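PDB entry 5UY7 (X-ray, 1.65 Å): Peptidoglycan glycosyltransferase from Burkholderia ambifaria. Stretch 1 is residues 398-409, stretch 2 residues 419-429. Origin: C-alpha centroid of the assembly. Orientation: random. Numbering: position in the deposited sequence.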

ATOM      1  N   THR A 398       4.173  -3.784  -5.449  1.00 16.25           N
ATOM      2  CA  THR A 398       4.803  -3.980  -6.751  1.00 16.28           C
ATOM      3  C   THR A 398       3.921  -4.819  -7.656  1.00 16.59           C
ATOM      4  O   THR A 398       4.026  -4.697  -8.872  1.00 17.64           O
ATOM      5  CB  THR A 398       6.205  -4.621  -6.654  1.00 16.58           C
ATOM      6  OG1 THR A 398       6.114  -5.981  -6.187  1.00 18.96           O
ATOM      7  CG2 THR A 398       7.134  -3.780  -5.750  1.00 18.55           C
ATOM      8  N   ALA A 399       3.032  -5.648  -7.094  1.00 15.86           N
ATOM      9  CA  ALA A 399       2.130  -6.423  -7.938  1.00 17.87           C
ATOM     10  C   ALA A 399       1.189  -5.507  -8.698  1.00 20.12           C
ATOM     11  O   ALA A 399       0.875  -5.759  -9.863  1.00 18.09           O
ATOM     12  CB  ALA A 399       1.340  -7.429  -7.100  1.00 17.44           C
ATOM     13  N   ILE A 400       0.739  -4.426  -8.060  1.00 15.33           N
ATOM     14  CA  ILE A 400      -0.137  -3.488  -8.745  1.00 13.99           C
ATOM     15  C   ILE A 400       0.667  -2.635  -9.711  1.00 13.79           C
ATOM     16  O   ILE A 400       0.194  -2.293 -10.798  1.00 15.88           O
ATOM     17  CB  ILE A 400      -0.887  -2.631  -7.704  1.00 13.39           C
ATOM     18  CG1 ILE A 400      -1.865  -3.515  -6.923  1.00 17.03           C
ATOM     19  CG2 ILE A 400      -1.606  -1.439  -8.372  1.00 16.32           C
ATOM     20  CD1 ILE A 400      -2.474  -2.805  -5.715  1.00 16.81           C
ATOM     21  N   ALA A 401       1.908  -2.302  -9.339  1.00 14.19           N
ATOM     22  CA  ALA A 401       2.738  -1.448 -10.184  1.00 14.41           C
ATOM     23  C   ALA A 401       3.211  -2.163 -11.442  1.00 18.51           C
ATOM     24  O   ALA A 401       3.239  -1.561 -12.520  1.00 21.14           O
ATOM     25  CB  ALA A 401       3.955  -0.955  -9.392  1.00 15.57           C
ATOM     26  N   HIS A 402       3.621  -3.422 -11.312  1.00 16.55           N
ATOM     27  CA  HIS A 402       4.274  -4.191 -12.380  1.00 17.36           C
ATOM     28  C   HIS A 402       3.277  -5.093 -13.099  1.00 22.36           C
ATOM     29  O   HIS A 402       3.474  -6.302 -13.220  1.00 20.29           O
ATOM     30  CB  HIS A 402       5.430  -5.000 -11.792  1.00 18.35           C
ATOM     31  CG  HIS A 402       6.348  -5.615 -12.810  1.00 22.25           C
ATOM     32  ND1 HIS A 402       7.669  -5.243 -12.934  1.00 27.74           N
ATOM     33  CD2 HIS A 402       6.148  -6.591 -13.730  1.00 28.05           C
ATOM     34  CE1 HIS A 402       8.237  -5.951 -13.896  1.00 25.47           C
ATOM     35  NE2 HIS A 402       7.336  -6.775 -14.394  1.00 30.49           N
ATOM     36  N   ASP A 403       2.167  -4.507 -13.556  1.00 19.55           N
ATOM     37  CA  ASP A 403       1.211  -5.183 -14.433  1.00 21.69           C
ATOM     38  C   ASP A 403       0.717  -6.509 -13.857  1.00 18.09           C
ATOM     39  O   ASP A 403       0.485  -7.477 -14.588  1.00 19.89           O
ATOM     40  CB  ASP A 403       1.809  -5.391 -15.820  1.00 28.96           C
ATOM     41  CG  ASP A 403       1.914  -4.097 -16.598  1.00 45.78           C
ATOM     42  OD1 ASP A 403       1.475  -3.055 -16.064  1.00 45.11           O
ATOM     43  OD2 ASP A 403       2.433  -4.119 -17.730  1.00 54.59           O
ATOM     44  N   GLY A 404       0.531  -6.551 -12.543  1.00 15.57           N
ATOM     45  CA  GLY A 404      -0.034  -7.719 -11.902  1.00 16.69           C
ATOM     46  C   GLY A 404       0.976  -8.719 -11.386  1.00 16.98           C
ATOM     47  O   GLY A 404       0.586  -9.650 -10.672  1.00 18.40           O
ATOM     48  N   GLU A 405       2.261  -8.541 -11.689  1.00 16.89           N
ATOM     49  CA  GLU A 405       3.296  -9.510 -11.333  1.00 17.66           C
ATOM     50  C   GLU A 405       4.109  -8.954 -10.172  1.00 21.21           C
ATOM     51  O   GLU A 405       4.801  -7.942 -10.320  1.00 21.93           O
ATOM     52  CB  GLU A 405       4.189  -9.814 -12.529  1.00 18.92           C
ATOM     53  CG  GLU A 405       5.203 -10.919 -12.228  1.00 22.33           C
ATOM     54  CD  GLU A 405       6.089 -11.239 -13.414  1.00 38.29           C
ATOM     55  OE1 GLU A 405       6.244 -10.364 -14.288  1.00 33.25           O
ATOM     56  OE2 GLU A 405       6.624 -12.369 -13.471  1.00 37.14           O
ATOM     57  N   MET A 406       4.021  -9.606  -9.020  1.00 18.86           N
ATOM     58  CA  MET A 406       4.791  -9.178  -7.859  1.00 19.34           C
ATOM     59  C   MET A 406       6.249  -9.584  -8.018  1.00 23.53           C
ATOM     60  O   MET A 406       6.560 -10.747  -8.289  1.00 22.50           O
ATOM     61  CB  MET A 406       4.223  -9.773  -6.578  1.00 19.22           C
ATOM     62  CG  MET A 406       4.876  -9.146  -5.353  1.00 21.27           C
ATOM     63  SD  MET A 406       4.197  -9.754  -3.820  1.00 25.79           S
ATOM     64  CE  MET A 406       4.808 -11.417  -3.799  1.00 25.01           C
ATOM     65  N   MET A 407       7.141  -8.636  -7.811  1.00 22.55           N
ATOM     66  CA  MET A 407       8.561  -8.824  -8.031  1.00 25.35           C
ATOM     67  C   MET A 407       9.241  -9.334  -6.766  1.00 18.27           C
ATOM     68  O   MET A 407       8.851  -8.966  -5.656  1.00 22.27           O
ATOM     69  CB  MET A 407       9.201  -7.503  -8.451  1.00 29.49           C
ATOM     70  CG  MET A 407       8.620  -6.952  -9.739  1.00 26.95           C
ATOM     71  SD  MET A 407       9.001  -8.071 -11.107  1.00 36.03           S
ATOM     72  CE  MET A 407      10.723  -7.700 -11.378  1.00 43.58           C
ATOM     73  N   PRO A 408      10.253 -10.190  -6.895  1.00 21.13           N
ATOM     74  CA  PRO A 408      11.064 -10.534  -5.723  1.00 23.73           C
ATOM     75  C   PRO A 408      11.828  -9.289  -5.311  1.00 24.22           C
ATOM     76  O   PRO A 408      12.539  -8.690  -6.122  1.00 27.64           O
ATOM     77  CB  PRO A 408      12.000 -11.636  -6.238  1.00 25.97           C
ATOM     78  CG  PRO A 408      11.490 -11.997  -7.613  1.00 36.45           C
ATOM     79  CD  PRO A 408      10.791 -10.787  -8.126  1.00 31.86           C
ATOM     80  N   VAL A 409      11.649  -8.874  -4.069  1.00 22.46           N
ATOM     81  CA  VAL A 409      12.284  -7.658  -3.582  1.00 19.91           C
ATOM     82  C   VAL A 409      13.598  -8.035  -2.914  1.00 23.70           C
ATOM     83  O   VAL A 409      13.625  -8.856  -1.992  1.00 27.58           O
ATOM     84  CB  VAL A 409      11.353  -6.892  -2.633  1.00 22.44           C
ATOM     85  CG1 VAL A 409      12.072  -5.713  -2.041  1.00 26.43           C
ATOM     86  CG2 VAL A 409      10.132  -6.409  -3.407  1.00 22.87           C
TER
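Stretch 2, residues 419-429: QITGTQVFTPT

In a short antiparallel pairing, side-chain conformation can supplement the backbone ladder, and residues 419-429 of this glycosyltransferase illustrate the point. The first stretch leaves its helix at His402, reverses through a type I' turn to Glu405 and becomes a strand; the second runs antiparallel to it, extended through Thr423 and Gln424, before entering a helix at Pro428, with Thr427 at the N-cap position. Met406 and Thr423 form the hydrogen-bonded pair, Met406 N to Thr423 O at 2.8 Å and Thr423 N to Met406 O at 2.9 Å. Beyond it, Gly404 O accepts from both Val425 N (2.8 Å) and Phe426 N (3.1 Å).

Gly404 adopts a backbone conformation that calls for glycine, and a CB there would also clash with Phe426 O. At Gly422 a CB would strike Met406 O and Glu405 CG.

Glu405 and Gln424 share one face of the sheet. Glu405, t at chi1 and chi2, reaches past the partner strand to the loop before it, so that OE2 accepts a weak hydrogen bond from Gly422 N at 3.2 Å. Gln424 instead folds back, chi1 t and chi2 p: its NE2 donates to Phe426 O within its own stretch (2.8 Å) and weakly to Asp403 O (3.4 Å), tying its amide to the turn. A water bridges Asp403 OD1 (2.5 Å) and Pro428 O (2.8 Å).

On the other face, Met406 is t at chi1 and chi2 and turns at chi3 (p), and its CB lies 3.9 Å from Val425 CG2. Val425, chi1 t, points toward the first stretch, its CB 4.0 Å from Ala399 CB. Met407 points away at CA-to-CB, yet its m, m, m rotamer brings CE within 3.7 Å of Ile420 CG2, which also meets Pro408 CD at 3.8 Å.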

ATOM      1  N   GLN A 419      16.941 -13.673 -16.174  1.00 70.11           N
ATOM      2  CA  GLN A 419      15.501 -13.451 -16.102  1.00 68.13           C
ATOM      3  C   GLN A 419      15.033 -13.382 -14.653  1.00 62.53           C
ATOM      4  O   GLN A 419      15.418 -14.212 -13.824  1.00 66.06           O
ATOM      5  CB  GLN A 419      14.751 -14.559 -16.844  1.00 70.13           C
ATOM      6  N   ILE A 420      14.190 -12.397 -14.362  1.00 56.83           N
ATOM      7  CA  ILE A 420      13.589 -12.225 -13.044  1.00 56.60           C
ATOM      8  C   ILE A 420      12.220 -12.889 -13.076  1.00 57.70           C
ATOM      9  O   ILE A 420      11.312 -12.424 -13.773  1.00 62.37           O
ATOM     10  CB  ILE A 420      13.470 -10.742 -12.668  1.00 53.51           C
ATOM     11  CG1 ILE A 420      14.815 -10.032 -12.824  1.00 58.14           C
ATOM     12  CG2 ILE A 420      12.958 -10.595 -11.244  1.00 56.54           C
ATOM     13  CD1 ILE A 420      14.735  -8.539 -12.580  1.00 53.37           C
ATOM     14  N   THR A 421      12.055 -13.975 -12.328  1.00 53.87           N
ATOM     15  CA  THR A 421      10.757 -14.629 -12.224  1.00 53.92           C
ATOM     16  C   THR A 421       9.993 -14.015 -11.058  1.00 45.69           C
ATOM     17  O   THR A 421      10.417 -14.120  -9.902  1.00 45.33           O
ATOM     18  CB  THR A 421      10.892 -16.142 -12.041  1.00 57.86           C
ATOM     19  OG1 THR A 421      11.467 -16.435 -10.761  1.00 57.69           O
ATOM     20  CG2 THR A 421      11.765 -16.736 -13.140  1.00 59.48           C
ATOM     21  N   GLY A 422       8.882 -13.353 -11.366  1.00 34.40           N
ATOM     22  CA  GLY A 422       7.969 -12.877 -10.357  1.00 26.55           C
ATOM     23  C   GLY A 422       6.826 -13.850 -10.134  1.00 26.06           C
ATOM     24  O   GLY A 422       6.830 -14.991 -10.598  1.00 32.89           O
ATOM     25  N   THR A 423       5.825 -13.373  -9.407  1.00 20.37           N
ATOM     26  CA  THR A 423       4.622 -14.144  -9.116  1.00 20.61           C
ATOM     27  C   THR A 423       3.436 -13.395  -9.702  1.00 19.37           C
ATOM     28  O   THR A 423       3.192 -12.241  -9.341  1.00 19.52           O
ATOM     29  CB  THR A 423       4.446 -14.334  -7.604  1.00 23.16           C
ATOM     30  OG1 THR A 423       5.530 -15.116  -7.101  1.00 27.64           O
ATOM     31  CG2 THR A 423       3.128 -15.030  -7.298  1.00 25.00           C
ATOM     32  N   GLN A 424       2.699 -14.043 -10.596  1.00 19.25           N
ATOM     33  CA  GLN A 424       1.536 -13.382 -11.174  1.00 18.37           C
ATOM     34  C   GLN A 424       0.408 -13.384 -10.151  1.00 18.74           C
ATOM     35  O   GLN A 424      -0.141 -14.441  -9.823  1.00 23.23           O
ATOM     36  CB  GLN A 424       1.095 -14.070 -12.458  1.00 19.49           C
ATOM     37  CG  GLN A 424       0.227 -13.161 -13.320  1.00 19.75           C
ATOM     38  CD  GLN A 424       1.050 -12.073 -13.992  1.00 19.84           C
ATOM     39  OE1 GLN A 424       2.195 -12.311 -14.393  1.00 24.60           O
ATOM     40  NE2 GLN A 424       0.470 -10.879 -14.128  1.00 19.13           N
ATOM     41  N   VAL A 425       0.071 -12.203  -9.650  1.00 15.88           N
ATOM     42  CA  VAL A 425      -0.952 -12.029  -8.623  1.00 17.74           C
ATOM     43  C   VAL A 425      -2.291 -11.651  -9.235  1.00 17.44           C
ATOM     44  O   VAL A 425      -3.330 -12.204  -8.869  1.00 19.38           O
ATOM     45  CB  VAL A 425      -0.493 -10.972  -7.601  1.00 19.71           C
ATOM     46  CG1 VAL A 425      -1.615 -10.680  -6.616  1.00 19.89           C
ATOM     47  CG2 VAL A 425       0.738 -11.479  -6.874  1.00 19.24           C
ATOM     48  N   PHE A 426      -2.278 -10.709 -10.178  1.00 16.13           N
ATOM     49  CA  PHE A 426      -3.459 -10.261 -10.904  1.00 15.28           C
ATOM     50  C   PHE A 426      -3.113 -10.203 -12.388  1.00 14.99           C
ATOM     51  O   PHE A 426      -1.941 -10.249 -12.769  1.00 16.25           O
ATOM     52  CB  PHE A 426      -3.922  -8.871 -10.418  1.00 15.72           C
ATOM     53  CG  PHE A 426      -4.115  -8.778  -8.927  1.00 15.52           C
ATOM     54  CD1 PHE A 426      -5.067  -9.557  -8.292  1.00 18.55           C
ATOM     55  CD2 PHE A 426      -3.368  -7.896  -8.167  1.00 18.07           C
ATOM     56  CE1 PHE A 426      -5.249  -9.477  -6.914  1.00 18.42           C
ATOM     57  CE2 PHE A 426      -3.543  -7.806  -6.785  1.00 18.16           C
ATOM     58  CZ  PHE A 426      -4.482  -8.599  -6.158  1.00 17.69           C
ATOM     59  N   THR A 427      -4.131 -10.103 -13.246  1.00 16.42           N
ATOM     60  CA  THR A 427      -3.856  -9.875 -14.655  1.00 16.73           C
ATOM     61  C   THR A 427      -3.408  -8.433 -14.872  1.00 17.53           C
ATOM     62  O   THR A 427      -3.653  -7.561 -14.033  1.00 18.30           O
ATOM     63  CB  THR A 427      -5.089 -10.143 -15.514  1.00 19.96           C
ATOM     64  OG1 THR A 427      -6.131  -9.234 -15.131  1.00 20.47           O
ATOM     65  CG2 THR A 427      -5.567 -11.579 -15.355  1.00 20.18           C
ATOM     66  N   PRO A 428      -2.725  -8.160 -15.985  1.00 16.73           N
ATOM     67  CA  PRO A 428      -2.356  -6.766 -16.282  1.00 16.92           C
ATOM     68  C   PRO A 428      -3.557  -5.842 -16.359  1.00 15.80           C
ATOM     69  O   PRO A 428      -3.468  -4.678 -15.956  1.00 18.43           O
ATOM     70  CB  PRO A 428      -1.641  -6.879 -17.637  1.00 20.67           C
ATOM     71  CG  PRO A 428      -1.106  -8.280 -17.667  1.00 21.75           C
ATOM     72  CD  PRO A 428      -2.091  -9.124 -16.912  1.00 18.36           C
ATOM     73  N   THR A 429      -4.684  -6.334 -16.883  1.00 18.37           N
ATOM     74  CA  THR A 429      -5.877  -5.492 -16.980  1.00 18.55           C
ATOM     75  C   THR A 429      -6.333  -5.040 -15.603  1.00 17.75           C
ATOM     76  O   THR A 429      -6.593  -3.849 -15.372  1.00 18.85           O
ATOM     77  CB  THR A 429      -6.989  -6.255 -17.690  1.00 23.20           C
ATOM     78  OG1 THR A 429      -6.613  -6.466 -19.057  1.00 28.53           O
ATOM     79  CG2 THR A 429      -8.293  -5.471 -17.627  1.00 26.55           C
TER
HETATM   80  O   HOH W   1      -0.960  -3.389 -15.873  1.00 27.71           O
HETATM   81  O   HOH W   2       2.187  -9.027 -16.021  1.00 29.34           O